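Local coordinates for protein guanidinopropionase (Pseudomonas aeruginosa, PDB 3NIQ) that hydrolyses 3-guanidinopropanoate to beta-alanine and urea, using two manganese ions in each subunit of a homohexamer, at residues L39-G47 with L98-Y109. Residues are numbered along the deposited sequence; the frame is centred on the assembly and turned at random.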
loop_
_atom_site.group_PDB
_atom_site.type_symbol
_atom_site.label_atom_id
_atom_site.label_comp_id
_atom_site.label_asym_id
_atom_site.label_seq_id
_atom_site.Cartn_x
_atom_site.Cartn_y
_atom_site.Cartn_z
ATOM N N LEU A 39 21.436 13.369 19.214
ATOM C CA LEU A 39 20.324 12.672 18.584
ATOM C C LEU A 39 20.824 11.333 18.111
ATOM O O LEU A 39 21.730 11.249 17.288
ATOM C CB LEU A 39 19.718 13.472 17.417
ATOM C CG LEU A 39 19.456 14.964 17.648
ATOM C CD1 LEU A 39 18.725 15.592 16.435
ATOM C CD2 LEU A 39 18.692 15.246 18.946
ATOM N N ILE A 40 20.268 10.280 18.692
ATOM C CA ILE A 40 20.839 8.952 18.529
ATOM C C ILE A 40 19.800 7.953 18.078
ATOM O O ILE A 40 18.686 7.906 18.619
ATOM C CB ILE A 40 21.451 8.444 19.870
ATOM C CG1 ILE A 40 22.515 9.424 20.397
ATOM C CG2 ILE A 40 22.078 7.043 19.669
ATOM C CD1 ILE A 40 22.567 9.477 21.991
ATOM N N GLY A 41 20.169 7.120 17.115
ATOM C CA GLY A 41 19.314 6.025 16.724
ATOM C C GLY A 41 19.693 4.740 17.444
ATOM O O GLY A 41 20.874 4.462 17.644
ATOM N N VAL A 42 18.696 3.945 17.847
ATOM C CA VAL A 42 18.988 2.614 18.373
ATOM C C VAL A 42 18.199 1.556 17.602
ATOM O O VAL A 42 17.091 1.152 18.008
ATOM C CB VAL A 42 18.709 2.512 19.845
ATOM C CG1 VAL A 42 19.295 1.200 20.356
ATOM C CG2 VAL A 42 19.298 3.728 20.586
ATOM N N PRO A 43 18.771 1.107 16.483
ATOM C CA PRO A 43 18.048 0.279 15.522
ATOM C C PRO A 43 18.049 -1.171 15.972
ATOM O O PRO A 43 18.803 -1.978 15.454
ATOM C CB PRO A 43 18.846 0.481 14.230
ATOM C CG PRO A 43 20.267 0.755 14.702
ATOM C CD PRO A 43 20.107 1.520 15.984
ATOM N N TRP A 44 17.192 -1.492 16.940
ATOM C CA TRP A 44 17.281 -2.769 17.631
ATOM C C TRP A 44 15.903 -3.240 18.079
ATOM O O TRP A 44 15.178 -2.524 18.785
ATOM C CB TRP A 44 18.217 -2.616 18.830
ATOM C CG TRP A 44 18.397 -3.869 19.629
ATOM C CD1 TRP A 44 18.707 -5.111 19.150
ATOM C CD2 TRP A 44 18.307 -3.998 21.054
ATOM N NE1 TRP A 44 18.807 -6.008 20.191
ATOM C CE2 TRP A 44 18.562 -5.354 21.368
ATOM C CE3 TRP A 44 18.033 -3.096 22.100
ATOM C CZ2 TRP A 44 18.550 -5.839 22.677
ATOM C CZ3 TRP A 44 18.036 -3.581 23.415
ATOM C CH2 TRP A 44 18.301 -4.942 23.684
ATOM N N ASP A 45 15.504 -4.421 17.631
ATOM C CA ASP A 45 14.197 -4.957 18.044
ATOM C C ASP A 45 14.289 -6.409 18.527
ATOM O O ASP A 45 13.315 -7.171 18.459
ATOM C CB ASP A 45 13.126 -4.768 16.939
ATOM C CG ASP A 45 13.512 -5.433 15.607
ATOM O OD1 ASP A 45 14.407 -6.321 15.586
ATOM O OD2 ASP A 45 12.916 -5.052 14.574
ATOM N N GLY A 46 15.462 -6.775 19.034
ATOM C CA GLY A 46 15.678 -8.102 19.648
ATOM C C GLY A 46 14.682 -8.436 20.768
ATOM O O GLY A 46 14.356 -9.611 20.998
ATOM N N GLY A 47 14.183 -7.416 21.458
ATOM C CA GLY A 47 13.215 -7.624 22.539
ATOM C C GLY A 47 11.780 -7.863 22.071
ATOM O O GLY A 47 10.872 -8.055 22.902
ATOM N N LEU A 98 20.910 -10.807 21.609
ATOM C CA LEU A 98 20.229 -9.839 22.442
ATOM C C LEU A 98 21.122 -9.341 23.583
ATOM O O LEU A 98 21.215 -8.138 23.835
ATOM C CB LEU A 98 18.962 -10.494 22.994
ATOM C CG LEU A 98 17.949 -9.691 23.809
ATOM C CD1 LEU A 98 16.629 -10.459 23.857
ATOM C CD2 LEU A 98 18.438 -9.466 25.228
ATOM N N LEU A 99 21.788 -10.277 24.251
ATOM C CA LEU A 99 22.654 -9.943 25.384
ATOM C C LEU A 99 23.859 -9.134 24.937
ATOM O O LEU A 99 24.258 -8.177 25.601
ATOM C CB LEU A 99 23.089 -11.203 26.129
ATOM C CG LEU A 99 22.032 -12.029 26.873
ATOM C CD1 LEU A 99 22.722 -13.146 27.658
ATOM C CD2 LEU A 99 21.143 -11.201 27.814
ATOM N N ASP A 100 24.418 -9.485 23.785
ATOM C CA ASP A 100 25.490 -8.681 23.217
ATOM C C ASP A 100 25.036 -7.240 22.863
ATOM O O ASP A 100 25.789 -6.281 23.089
ATOM C CB ASP A 100 26.093 -9.368 22.000
ATOM C CG ASP A 100 27.314 -8.648 21.472
ATOM O OD1 ASP A 100 28.240 -8.408 22.271
ATOM O OD2 ASP A 100 27.351 -8.327 20.262
ATOM N N SER A 101 23.822 -7.084 22.319
ATOM C CA SER A 101 23.312 -5.738 21.990
ATOM C C SER A 101 23.129 -4.879 23.232
ATOM O O SER A 101 23.538 -3.721 23.248
ATOM C CB SER A 101 22.011 -5.801 21.199
ATOM O OG SER A 101 22.264 -6.238 19.886
ATOM N N LEU A 102 22.571 -5.475 24.283
ATOM C CA LEU A 102 22.410 -4.825 25.580
ATOM C C LEU A 102 23.733 -4.292 26.093
ATOM O O LEU A 102 23.820 -3.126 26.536
ATOM C CB LEU A 102 21.855 -5.802 26.613
ATOM C CG LEU A 102 20.366 -6.077 26.718
ATOM C CD1 LEU A 102 20.130 -7.087 27.845
ATOM C CD2 LEU A 102 19.557 -4.767 26.966
ATOM N N ARG A 103 24.773 -5.134 26.039
ATOM C CA ARG A 103 26.105 -4.701 26.455
ATOM C C ARG A 103 26.605 -3.535 25.606
ATOM O O ARG A 103 27.092 -2.532 26.136
ATOM C CB ARG A 103 27.116 -5.851 26.376
ATOM C CG ARG A 103 28.527 -5.474 26.869
ATOM C CD ARG A 103 29.556 -6.620 26.609
ATOM N NE ARG A 103 29.644 -6.934 25.179
ATOM C CZ ARG A 103 30.399 -6.266 24.299
ATOM N NH1 ARG A 103 31.157 -5.243 24.702
ATOM N NH2 ARG A 103 30.385 -6.610 23.007
ATOM N N ARG A 104 26.506 -3.691 24.285
ATOM C CA ARG A 104 27.088 -2.713 23.365
ATOM C C ARG A 104 26.351 -1.382 23.460
ATOM O O ARG A 104 26.971 -0.310 23.480
ATOM C CB ARG A 104 27.080 -3.266 21.939
ATOM C CG ARG A 104 28.175 -4.337 21.736
ATOM C CD ARG A 104 27.884 -5.286 20.588
ATOM N NE ARG A 104 28.038 -4.637 19.294
ATOM C CZ ARG A 104 28.327 -5.272 18.160
ATOM N NH1 ARG A 104 28.499 -6.588 18.158
ATOM N NH2 ARG A 104 28.444 -4.585 17.030
ATOM N N ILE A 105 25.023 -1.456 23.570
ATOM C CA ILE A 105 24.233 -0.239 23.658
ATOM C C ILE A 105 24.548 0.539 24.919
ATOM O O ILE A 105 24.738 1.761 24.860
ATOM C CB ILE A 105 22.721 -0.504 23.556
ATOM C CG1 ILE A 105 22.402 -1.084 22.168
ATOM C CG2 ILE A 105 21.963 0.782 23.840
ATOM C CD1 ILE A 105 20.998 -1.667 22.027
ATOM N N GLU A 106 24.616 -0.151 26.058
ATOM C CA GLU A 106 24.946 0.526 27.317
ATOM C C GLU A 106 26.332 1.198 27.239
ATOM O O GLU A 106 26.514 2.310 27.739
ATOM C CB GLU A 106 24.906 -0.443 28.513
ATOM C CG GLU A 106 25.369 0.230 29.824
ATOM C CD GLU A 106 25.346 -0.680 31.055
ATOM O OE1 GLU A 106 24.866 -1.838 30.963
ATOM O OE2 GLU A 106 25.799 -0.217 32.122
ATOM N N GLY A 107 27.304 0.497 26.646
ATOM C CA GLY A 107 28.673 1.012 26.517
ATOM C C GLY A 107 28.698 2.335 25.760
ATOM O O GLY A 107 29.366 3.284 26.162
ATOM N N PHE A 108 27.925 2.408 24.679
ATOM C CA PHE A 108 27.767 3.640 23.935
ATOM C C PHE A 108 27.182 4.755 24.805
ATOM O O PHE A 108 27.705 5.877 24.848
ATOM C CB PHE A 108 26.869 3.372 22.721
ATOM C CG PHE A 108 26.716 4.551 21.799
ATOM C CD1 PHE A 108 27.713 4.864 20.878
ATOM C CD2 PHE A 108 25.567 5.327 21.835
ATOM C CE1 PHE A 108 27.573 5.967 19.999
ATOM C CE2 PHE A 108 25.412 6.432 20.981
ATOM C CZ PHE A 108 26.425 6.753 20.059
ATOM N N TYR A 109 26.087 4.459 25.500
ATOM C CA TYR A 109 25.436 5.483 26.300
ATOM C C TYR A 109 26.260 5.921 27.506
ATOM O O TYR A 109 26.125 7.047 27.952
ATOM C CB TYR A 109 24.010 5.060 26.712
ATOM C CG TYR A 109 23.030 5.318 25.582
ATOM C CD1 TYR A 109 22.293 6.512 25.527
ATOM C CD2 TYR A 109 22.887 4.410 24.542
ATOM C CE1 TYR A 109 21.419 6.776 24.463
ATOM C CE2 TYR A 109 22.004 4.674 23.452
ATOM C CZ TYR A 109 21.273 5.840 23.439
ATOM O OH TYR A 109 20.418 6.127 22.401
#
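Strand 39-42 and helix 98-109 run antiparallel, at 175° with their axes 11.3 Å apart, and Ile40, Val42 and Trp44 send their side chains from the strand and the loop after it toward the helix. Trp44, its CG anti to the backbone N (chi1 -180°), lays its indole against Leu98, Ser101, Leu102 and Ile105. Ser101 CB sits over one face of the indole, 3.7 Å from the centroid of the five-membered ring in a CH-pi contact. A side chain as small as serine probably lets the ring lie close to the helix, while Ser101 OG is hydrogen-bonded to Asn94 N. Ile105 CD1 approaches the six-membered ring obliquely, 3.3 Å from Trp44 CE3, and Leu102 CD2 reaches Trp44 CH2 at 3.5 Å. In the parallel alpha/beta sheet of the arginase fold, strand 37-42 lies between strands 85-90 and 118-123, and helix 98-114 forms part of the crossover joining those two neighbours; the Trp44 side chain lies about 9 Å from that of the manganese ligand His126. Branched Val42 divides its methyls: CG1 meets Ile105 CD1 at 3.7 Å, and CG2 lies at the ring edge of Tyr109. Branched Ile40 likewise serves two rings, CG2 packing on Phe108 CE2 at 3.6 Å and CD1 touching Tyr109 CE1. Tyr109 adds a polar end: its buried OH, 3.2 Å from Val42 CG2, is hydrogen-bonded with Ser121 OG on strand 118-123.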